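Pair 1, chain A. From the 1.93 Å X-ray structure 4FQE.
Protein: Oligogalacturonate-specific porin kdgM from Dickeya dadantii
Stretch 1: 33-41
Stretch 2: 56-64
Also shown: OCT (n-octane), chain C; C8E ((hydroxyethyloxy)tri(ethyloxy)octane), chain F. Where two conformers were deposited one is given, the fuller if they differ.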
# COMPACT_ATOMS: atom_id res chain seq x y z
N LEU A 33 -8.35 -6.62 7.82
CA LEU A 33 -7.43 -7.74 7.88
C LEU A 33 -6.93 -7.99 6.48
O LEU A 33 -7.73 -7.99 5.56
CB LEU A 33 -8.18 -9.00 8.32
CG LEU A 33 -7.68 -9.87 9.45
CD1 LEU A 33 -8.23 -11.28 9.21
CD2 LEU A 33 -6.16 -9.90 9.60
N SER A 34 -5.64 -8.24 6.33
CA SER A 34 -5.11 -8.65 5.04
C SER A 34 -4.06 -9.72 5.21
O SER A 34 -3.48 -9.85 6.28
CB SER A 34 -4.53 -7.44 4.29
OG SER A 34 -3.36 -6.94 4.89
N SER A 35 -3.85 -10.52 4.15
CA SER A 35 -2.78 -11.52 4.17
C SER A 35 -2.13 -11.45 2.77
O SER A 35 -2.83 -11.31 1.79
CB SER A 35 -3.38 -12.91 4.47
OG SER A 35 -2.37 -13.90 4.62
N GLU A 36 -0.81 -11.46 2.71
CA GLU A 36 -0.11 -11.30 1.44
C GLU A 36 0.96 -12.37 1.34
O GLU A 36 1.67 -12.61 2.31
CB GLU A 36 0.51 -9.92 1.31
CG GLU A 36 1.17 -9.68 -0.03
CD GLU A 36 1.62 -8.24 -0.25
OE1 GLU A 36 1.55 -7.41 0.70
OE2 GLU A 36 2.06 -7.94 -1.40
N VAL A 37 1.06 -13.00 0.18
CA VAL A 37 2.16 -13.90 -0.11
C VAL A 37 2.97 -13.27 -1.23
O VAL A 37 2.40 -12.66 -2.14
CB VAL A 37 1.66 -15.32 -0.46
CG1 VAL A 37 0.90 -15.88 0.72
CG2 VAL A 37 0.82 -15.35 -1.74
N LYS A 38 4.29 -13.35 -1.11
CA LYS A 38 5.21 -12.65 -2.00
C LYS A 38 6.26 -13.64 -2.43
O LYS A 38 6.70 -14.44 -1.62
CB LYS A 38 5.89 -11.48 -1.26
CG LYS A 38 4.95 -10.56 -0.50
CD LYS A 38 5.72 -9.50 0.31
CE LYS A 38 4.77 -8.57 1.04
NZ LYS A 38 5.44 -7.60 1.95
N TRP A 39 6.64 -13.58 -3.71
CA TRP A 39 7.77 -14.32 -4.22
C TRP A 39 8.55 -13.53 -5.26
O TRP A 39 7.96 -12.72 -6.00
CB TRP A 39 7.31 -15.67 -4.75
CG TRP A 39 6.35 -15.67 -5.93
CD1 TRP A 39 6.64 -16.00 -7.26
CD2 TRP A 39 4.91 -15.41 -5.91
NE1 TRP A 39 5.52 -15.93 -8.04
CE2 TRP A 39 4.44 -15.59 -7.30
CE3 TRP A 39 3.99 -15.05 -4.94
CZ2 TRP A 39 3.11 -15.39 -7.66
CZ3 TRP A 39 2.65 -14.86 -5.32
CH2 TRP A 39 2.23 -15.02 -6.65
N ALA A 40 9.87 -13.72 -5.29
CA ALA A 40 10.78 -12.88 -6.05
C ALA A 40 11.97 -13.68 -6.51
O ALA A 40 12.42 -14.61 -5.81
CB ALA A 40 11.23 -11.68 -5.23
N GLN A 41 12.51 -13.33 -7.67
CA GLN A 41 13.66 -14.06 -8.24
C GLN A 41 14.74 -13.10 -8.67
O GLN A 41 14.43 -12.06 -9.27
CB GLN A 41 13.20 -14.91 -9.44
CG GLN A 41 12.52 -16.23 -9.07
CD GLN A 41 12.54 -17.28 -10.19
OE1 GLN A 41 13.60 -17.69 -10.67
NE2 GLN A 41 11.35 -17.73 -10.59
N VAL A 56 16.13 -16.99 -5.40
CA VAL A 56 14.69 -16.95 -5.14
C VAL A 56 14.40 -16.56 -3.68
O VAL A 56 15.13 -16.95 -2.77
CB VAL A 56 14.04 -18.33 -5.44
CG1 VAL A 56 12.64 -18.43 -4.85
CG2 VAL A 56 14.01 -18.57 -6.93
N SER A 57 13.35 -15.78 -3.46
CA SER A 57 12.89 -15.53 -2.09
C SER A 57 11.37 -15.56 -2.02
O SER A 57 10.67 -15.52 -3.03
CB SER A 57 13.45 -14.21 -1.55
OG SER A 57 12.74 -13.09 -2.04
N ASN A 58 10.87 -15.64 -0.80
CA ASN A 58 9.45 -15.67 -0.59
C ASN A 58 9.15 -15.12 0.78
O ASN A 58 10.04 -15.02 1.63
CB ASN A 58 8.89 -17.09 -0.72
CG ASN A 58 9.22 -17.95 0.48
OD1 ASN A 58 8.64 -17.78 1.56
ND2 ASN A 58 10.16 -18.87 0.32
N GLY A 59 7.90 -14.79 0.98
CA GLY A 59 7.47 -14.17 2.23
C GLY A 59 5.98 -14.08 2.36
O GLY A 59 5.25 -14.29 1.40
N THR A 60 5.51 -13.77 3.58
CA THR A 60 4.10 -13.55 3.80
C THR A 60 3.93 -12.44 4.80
O THR A 60 4.69 -12.38 5.78
CB THR A 60 3.38 -14.79 4.32
OG1 THR A 60 4.35 -15.73 4.76
CG2 THR A 60 2.54 -15.45 3.24
N GLU A 61 2.92 -11.61 4.59
CA GLU A 61 2.61 -10.54 5.56
C GLU A 61 1.14 -10.55 5.95
O GLU A 61 0.27 -10.77 5.13
CB GLU A 61 3.02 -9.18 5.03
CG GLU A 61 2.83 -8.02 6.02
CD GLU A 61 3.35 -6.71 5.49
OE1 GLU A 61 3.04 -6.37 4.34
OE2 GLU A 61 4.10 -5.99 6.21
N VAL A 62 0.87 -10.33 7.24
CA VAL A 62 -0.49 -10.17 7.70
C VAL A 62 -0.60 -8.83 8.39
O VAL A 62 0.34 -8.39 9.06
CB VAL A 62 -0.95 -11.30 8.65
CG1 VAL A 62 -0.04 -11.38 9.87
CG2 VAL A 62 -2.40 -11.09 9.06
N VAL A 63 -1.73 -8.17 8.21
CA VAL A 63 -1.98 -6.83 8.76
C VAL A 63 -3.37 -6.88 9.37
O VAL A 63 -4.32 -7.34 8.74
CB VAL A 63 -1.97 -5.72 7.67
CG1 VAL A 63 -2.13 -4.30 8.27
CG2 VAL A 63 -0.70 -5.79 6.81
N ALA A 64 -3.48 -6.38 10.59
CA ALA A 64 -4.77 -6.06 11.22
C ALA A 64 -4.80 -4.57 11.54
O ALA A 64 -3.79 -3.99 11.90
CB ALA A 64 -4.96 -6.89 12.48
C1 OCT C . -4.79 -14.71 8.38
C2 OCT C . -5.46 -13.45 7.86
C3 OCT C . -6.30 -13.74 6.61
C4 OCT C . -6.85 -12.49 5.92
C5 OCT C . -7.98 -12.81 4.94
C6 OCT C . -8.75 -11.55 4.53
C7 OCT C . -10.25 -11.83 4.44
C8 OCT C . -10.87 -11.81 5.82
C1 C8E F . -5.34 -9.13 15.28
C2 C8E F . -3.86 -9.34 15.55
C3 C8E F . -3.01 -9.77 14.34
C4 C8E F . -3.71 -10.74 13.40
C5 C8E F . -2.78 -11.80 12.83
C6 C8E F . -3.60 -12.92 12.19
C7 C8E F . -2.74 -14.06 11.63
C8 C8E F . -2.60 -15.24 12.59
O9 C8E F . -2.21 -16.43 11.90
C10 C8E F . -1.16 -17.20 12.50
C11 C8E F . -1.21 -18.63 11.97
O12 C8E F . -0.11 -18.89 11.09
C13 C8E F . -0.48 -19.48 9.83
C14 C8E F . 0.73 -20.08 9.11
O15 C8E F . 1.95 -19.40 9.46
C16 C8E F . 2.71 -18.90 8.35
C17 C8E F . 3.53 -17.68 8.80
O18 C8E F . 2.68 -16.54 8.89
C19 C8E F . 3.11 -15.37 8.18
C20 C8E F . 3.16 -14.15 9.11
O21 C8E F . 3.17 -14.55 10.48
O HOH W 1 -1.04 -8.32 4.26
O HOH W 2 0.58 -6.95 3.05

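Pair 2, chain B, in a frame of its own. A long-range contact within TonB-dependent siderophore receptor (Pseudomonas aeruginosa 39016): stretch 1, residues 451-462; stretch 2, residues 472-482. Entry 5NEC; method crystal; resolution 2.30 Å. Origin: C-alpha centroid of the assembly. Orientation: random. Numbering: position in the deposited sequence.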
# COMPACT_ATOMS: atom_id res chain seq x y z
N ILE B 451 19.64 17.51 8.25
CA ILE B 451 19.25 17.25 9.62
C ILE B 451 17.74 17.37 9.71
O ILE B 451 17.13 18.18 9.00
CB ILE B 451 19.95 18.20 10.62
CG1 ILE B 451 19.70 19.67 10.27
CG2 ILE B 451 21.44 17.90 10.63
CD1 ILE B 451 20.26 20.64 11.28
N GLY B 452 17.13 16.54 10.55
CA GLY B 452 15.68 16.52 10.73
C GLY B 452 15.33 16.08 12.15
O GLY B 452 15.96 15.17 12.69
N ALA B 453 14.34 16.72 12.74
CA ALA B 453 13.81 16.30 14.03
C ALA B 453 12.28 16.36 14.03
O ALA B 453 11.67 17.06 13.23
CB ALA B 453 14.39 17.14 15.17
N ARG B 454 11.68 15.60 14.94
CA ARG B 454 10.24 15.52 15.10
C ARG B 454 9.89 15.10 16.53
O ARG B 454 10.49 14.18 17.07
CB ARG B 454 9.62 14.53 14.11
CG ARG B 454 8.13 14.75 13.94
CD ARG B 454 7.42 13.57 13.30
NE ARG B 454 5.97 13.81 13.28
CZ ARG B 454 5.32 14.50 12.34
NH1 ARG B 454 5.96 15.03 11.28
NH2 ARG B 454 3.99 14.65 12.46
N PHE B 455 8.93 15.79 17.13
CA PHE B 455 8.36 15.46 18.44
C PHE B 455 6.85 15.28 18.28
O PHE B 455 6.18 16.18 17.80
CB PHE B 455 8.64 16.58 19.44
CG PHE B 455 7.99 16.36 20.78
CD1 PHE B 455 8.40 15.31 21.60
CD2 PHE B 455 6.95 17.19 21.20
CE1 PHE B 455 7.80 15.11 22.84
CE2 PHE B 455 6.34 16.99 22.44
CZ PHE B 455 6.77 15.94 23.26
N ASP B 456 6.33 14.11 18.69
CA ASP B 456 4.89 13.81 18.67
C ASP B 456 4.39 13.58 20.08
O ASP B 456 5.04 12.90 20.86
CB ASP B 456 4.61 12.53 17.89
CG ASP B 456 4.69 12.71 16.40
OD1 ASP B 456 3.65 13.07 15.80
OD2 ASP B 456 5.79 12.51 15.84
N SER B 457 3.22 14.13 20.37
CA SER B 457 2.55 13.99 21.66
C SER B 457 1.17 13.37 21.40
O SER B 457 0.46 13.81 20.50
CB SER B 457 2.45 15.36 22.31
OG SER B 457 1.73 15.30 23.51
N PHE B 458 0.82 12.35 22.18
CA PHE B 458 -0.35 11.49 21.92
C PHE B 458 -1.22 11.37 23.19
O PHE B 458 -0.68 11.18 24.27
CB PHE B 458 0.19 10.13 21.45
CG PHE B 458 -0.84 9.20 20.86
CD1 PHE B 458 -1.67 9.63 19.82
CD2 PHE B 458 -0.95 7.88 21.30
CE1 PHE B 458 -2.62 8.77 19.24
CE2 PHE B 458 -1.89 7.01 20.73
CZ PHE B 458 -2.72 7.46 19.69
N GLU B 459 -2.54 11.53 23.07
CA GLU B 459 -3.50 11.28 24.18
C GLU B 459 -4.63 10.43 23.66
O GLU B 459 -5.22 10.81 22.67
CB GLU B 459 -4.16 12.57 24.68
CG GLU B 459 -3.23 13.61 25.26
CD GLU B 459 -3.99 14.73 25.99
OE1 GLU B 459 -4.93 14.44 26.75
OE2 GLU B 459 -3.63 15.92 25.79
N THR B 460 -4.95 9.31 24.32
CA THR B 460 -6.12 8.48 23.96
C THR B 460 -7.00 8.15 25.14
O THR B 460 -6.54 8.02 26.26
CB THR B 460 -5.76 7.13 23.27
OG1 THR B 460 -4.95 6.35 24.14
CG2 THR B 460 -5.03 7.34 21.97
N THR B 461 -8.29 7.99 24.87
CA THR B 461 -9.26 7.49 25.82
C THR B 461 -10.04 6.40 25.13
O THR B 461 -10.56 6.63 24.05
CB THR B 461 -10.20 8.61 26.28
OG1 THR B 461 -9.44 9.56 27.02
CG2 THR B 461 -11.31 8.09 27.18
N ALA B 462 -10.11 5.23 25.74
CA ALA B 462 -10.82 4.09 25.17
C ALA B 462 -11.94 3.71 26.12
O ALA B 462 -11.70 3.51 27.32
CB ALA B 462 -9.88 2.91 24.97
N LYS B 472 -13.22 2.76 31.20
CA LYS B 472 -12.70 3.98 30.65
C LYS B 472 -11.21 4.02 31.01
O LYS B 472 -10.86 4.11 32.18
CB LYS B 472 -13.43 5.17 31.24
CG LYS B 472 -13.07 6.48 30.57
CD LYS B 472 -13.53 7.66 31.41
CE LYS B 472 -13.06 8.95 30.77
NZ LYS B 472 -13.50 10.11 31.58
N LEU B 473 -10.35 3.96 29.99
CA LEU B 473 -8.89 3.91 30.19
C LEU B 473 -8.21 4.94 29.31
O LEU B 473 -8.43 4.99 28.12
CB LEU B 473 -8.38 2.49 29.89
CG LEU B 473 -8.89 1.41 30.88
CD1 LEU B 473 -8.55 -0.00 30.38
CD2 LEU B 473 -8.38 1.62 32.32
N SER B 474 -7.38 5.78 29.93
CA SER B 474 -6.62 6.81 29.23
C SER B 474 -5.14 6.49 29.17
O SER B 474 -4.61 5.74 29.97
CB SER B 474 -6.80 8.15 29.92
OG SER B 474 -8.07 8.69 29.59
N ASP B 475 -4.48 7.10 28.19
CA ASP B 475 -3.06 6.92 27.99
C ASP B 475 -2.45 8.17 27.37
O ASP B 475 -3.09 8.84 26.57
CB ASP B 475 -2.83 5.70 27.11
CG ASP B 475 -1.41 5.17 27.19
OD1 ASP B 475 -0.79 5.26 28.28
OD2 ASP B 475 -0.91 4.67 26.16
N LYS B 476 -1.23 8.50 27.80
CA LYS B 476 -0.46 9.65 27.31
C LYS B 476 0.93 9.17 26.96
O LYS B 476 1.51 8.38 27.70
CB LYS B 476 -0.34 10.75 28.37
CG LYS B 476 -1.58 11.59 28.51
CD LYS B 476 -1.40 12.81 29.40
CE LYS B 476 -2.75 13.48 29.65
NZ LYS B 476 -2.69 14.61 30.63
N SER B 477 1.48 9.65 25.85
CA SER B 477 2.83 9.29 25.46
C SER B 477 3.41 10.31 24.48
O SER B 477 2.71 11.21 23.99
CB SER B 477 2.85 7.88 24.87
OG SER B 477 1.84 7.72 23.91
N SER B 478 4.71 10.17 24.22
CA SER B 478 5.36 10.95 23.19
C SER B 478 6.41 10.15 22.45
O SER B 478 6.81 9.08 22.87
CB SER B 478 5.93 12.24 23.77
OG SER B 478 6.68 11.98 24.92
N PHE B 479 6.81 10.70 21.31
CA PHE B 479 7.71 10.04 20.38
C PHE B 479 8.72 11.09 19.88
O PHE B 479 8.33 12.06 19.23
CB PHE B 479 6.87 9.43 19.25
CG PHE B 479 7.63 8.47 18.37
CD1 PHE B 479 8.01 7.21 18.84
CD2 PHE B 479 7.95 8.82 17.05
CE1 PHE B 479 8.70 6.32 18.02
CE2 PHE B 479 8.64 7.94 16.22
CZ PHE B 479 9.01 6.69 16.70
N TRP B 480 9.99 10.94 20.28
CA TRP B 480 11.10 11.75 19.77
C TRP B 480 11.68 11.05 18.56
O TRP B 480 11.72 9.82 18.51
CB TRP B 480 12.21 11.95 20.81
CG TRP B 480 12.21 13.31 21.46
CD1 TRP B 480 11.84 13.61 22.75
CD2 TRP B 480 12.59 14.57 20.86
NE1 TRP B 480 11.97 14.96 22.99
CE2 TRP B 480 12.43 15.57 21.85
CE3 TRP B 480 13.05 14.94 19.58
CZ2 TRP B 480 12.71 16.93 21.60
CZ3 TRP B 480 13.33 16.29 19.33
CH2 TRP B 480 13.16 17.26 20.34
N ASN B 481 12.12 11.81 17.58
CA ASN B 481 12.68 11.24 16.38
C ASN B 481 13.62 12.24 15.70
O ASN B 481 13.29 13.40 15.58
CB ASN B 481 11.54 10.83 15.46
CG ASN B 481 12.02 10.36 14.14
OD1 ASN B 481 11.79 11.00 13.11
ND2 ASN B 481 12.75 9.24 14.14
N TRP B 482 14.80 11.78 15.29
CA TRP B 482 15.71 12.65 14.56
C TRP B 482 16.64 11.91 13.63
O TRP B 482 16.90 10.72 13.82
CB TRP B 482 16.50 13.58 15.51
CG TRP B 482 17.53 12.94 16.37
CD1 TRP B 482 17.36 12.49 17.65
CD2 TRP B 482 18.92 12.73 16.04
NE1 TRP B 482 18.56 11.99 18.14
CE2 TRP B 482 19.53 12.13 17.18
CE3 TRP B 482 19.71 12.99 14.91
CZ2 TRP B 482 20.89 11.78 17.21
CZ3 TRP B 482 21.07 12.64 14.93
CH2 TRP B 482 21.65 12.04 16.08

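What backbone geometry do the two pairs share? Each is a pair of antiparallel neighbouring strands, with N-to-C directions 166° apart in pair 1 and 174° apart in pair 2, and the axes approach to 4.6 Å in both. Fourteen central residues superpose with an RMSD of 0.3 Å. Hydrogen-bonded and non-hydrogen-bonded pairs alternate in the same register: Glu A36 with Glu A61 matches Asp B456 with Phe B479. In the first, Glu A36 N donates to Glu A61 O (2.7 Å) and Glu A61 N to Glu A36 O (2.8 Å); in the second, Asp B456 N donates to Phe B479 O and Phe B479 N to Asp B456 O, both at 2.9 Å. The ladder uses main-chain atoms alone, so it tolerates very different side chains.

How is the face carrying these acidic residues filled? In pair 1 its centre is charged, with Glu A36, Glu A61 and Lys A38, while Val A63 and Ala A40 are apolar. Glu A36 OE1 and Glu A61 OE1 lie 4.1 Å apart, a proximity of like charges eased by water 2, which donates to Glu A36 OE1 (2.6 Å) and to Glu A61 OE1 (2.8 Å). Lys A38 NZ adds a long salt bridge to Glu A61 OE1 at 3.6 Å, reaching diagonally past Gly A59, which has no side chain. In pair 2, Phe B458 replaces the lysine and Phe B479 the second glutamate. Asp B456 finds its charge partner along its own strand instead: Arg B454 NE donates to Asp B456 OD2 at 2.9 Å within a salt bridge. Ser A34, which matches that arginine, is linked through water 1 to the backbone, its OG 2.8 Å from the water, which donates to Glu A61 O at 2.9 Å.

What occupies the other face? From Leu A33 to Val A37 on the first strand, and on their partners, pair 1 has aliphatic and small side chains; Trp A39 and Asn A58 point to this face too, but their ends lead away. Leu A33 CD2 lies 4.0 Å from Val A62 CG2, and Val A37 CG1 comes within 3.0 Å of Thr A60 CG2, a tight contact. Octane and detergent also lie against this face, with Ser A35 CB 3.7 Å from octane C3 and Val A62 CG2 3.8 Å from C8E C6. Pair 2 puts aromatics at the positions of Ser A35 and Val A62. Phe B455 CD1 sits over one face of the Trp B480 ring, 3.8 Å from Trp B480 NE1, with the planes at 48°.

Does the match persist towards Gln A41? Gln A41 and Val A56 meet through carbon, Gln A41 CG to Val A56 CG2 at 3.5 Å, whereas their counterparts form a hydroxyl hydrogen bond, between Thr B461 OG1 and Ser B474 OG at 3.0 Å. The backbone stays alike while the chemistry changes.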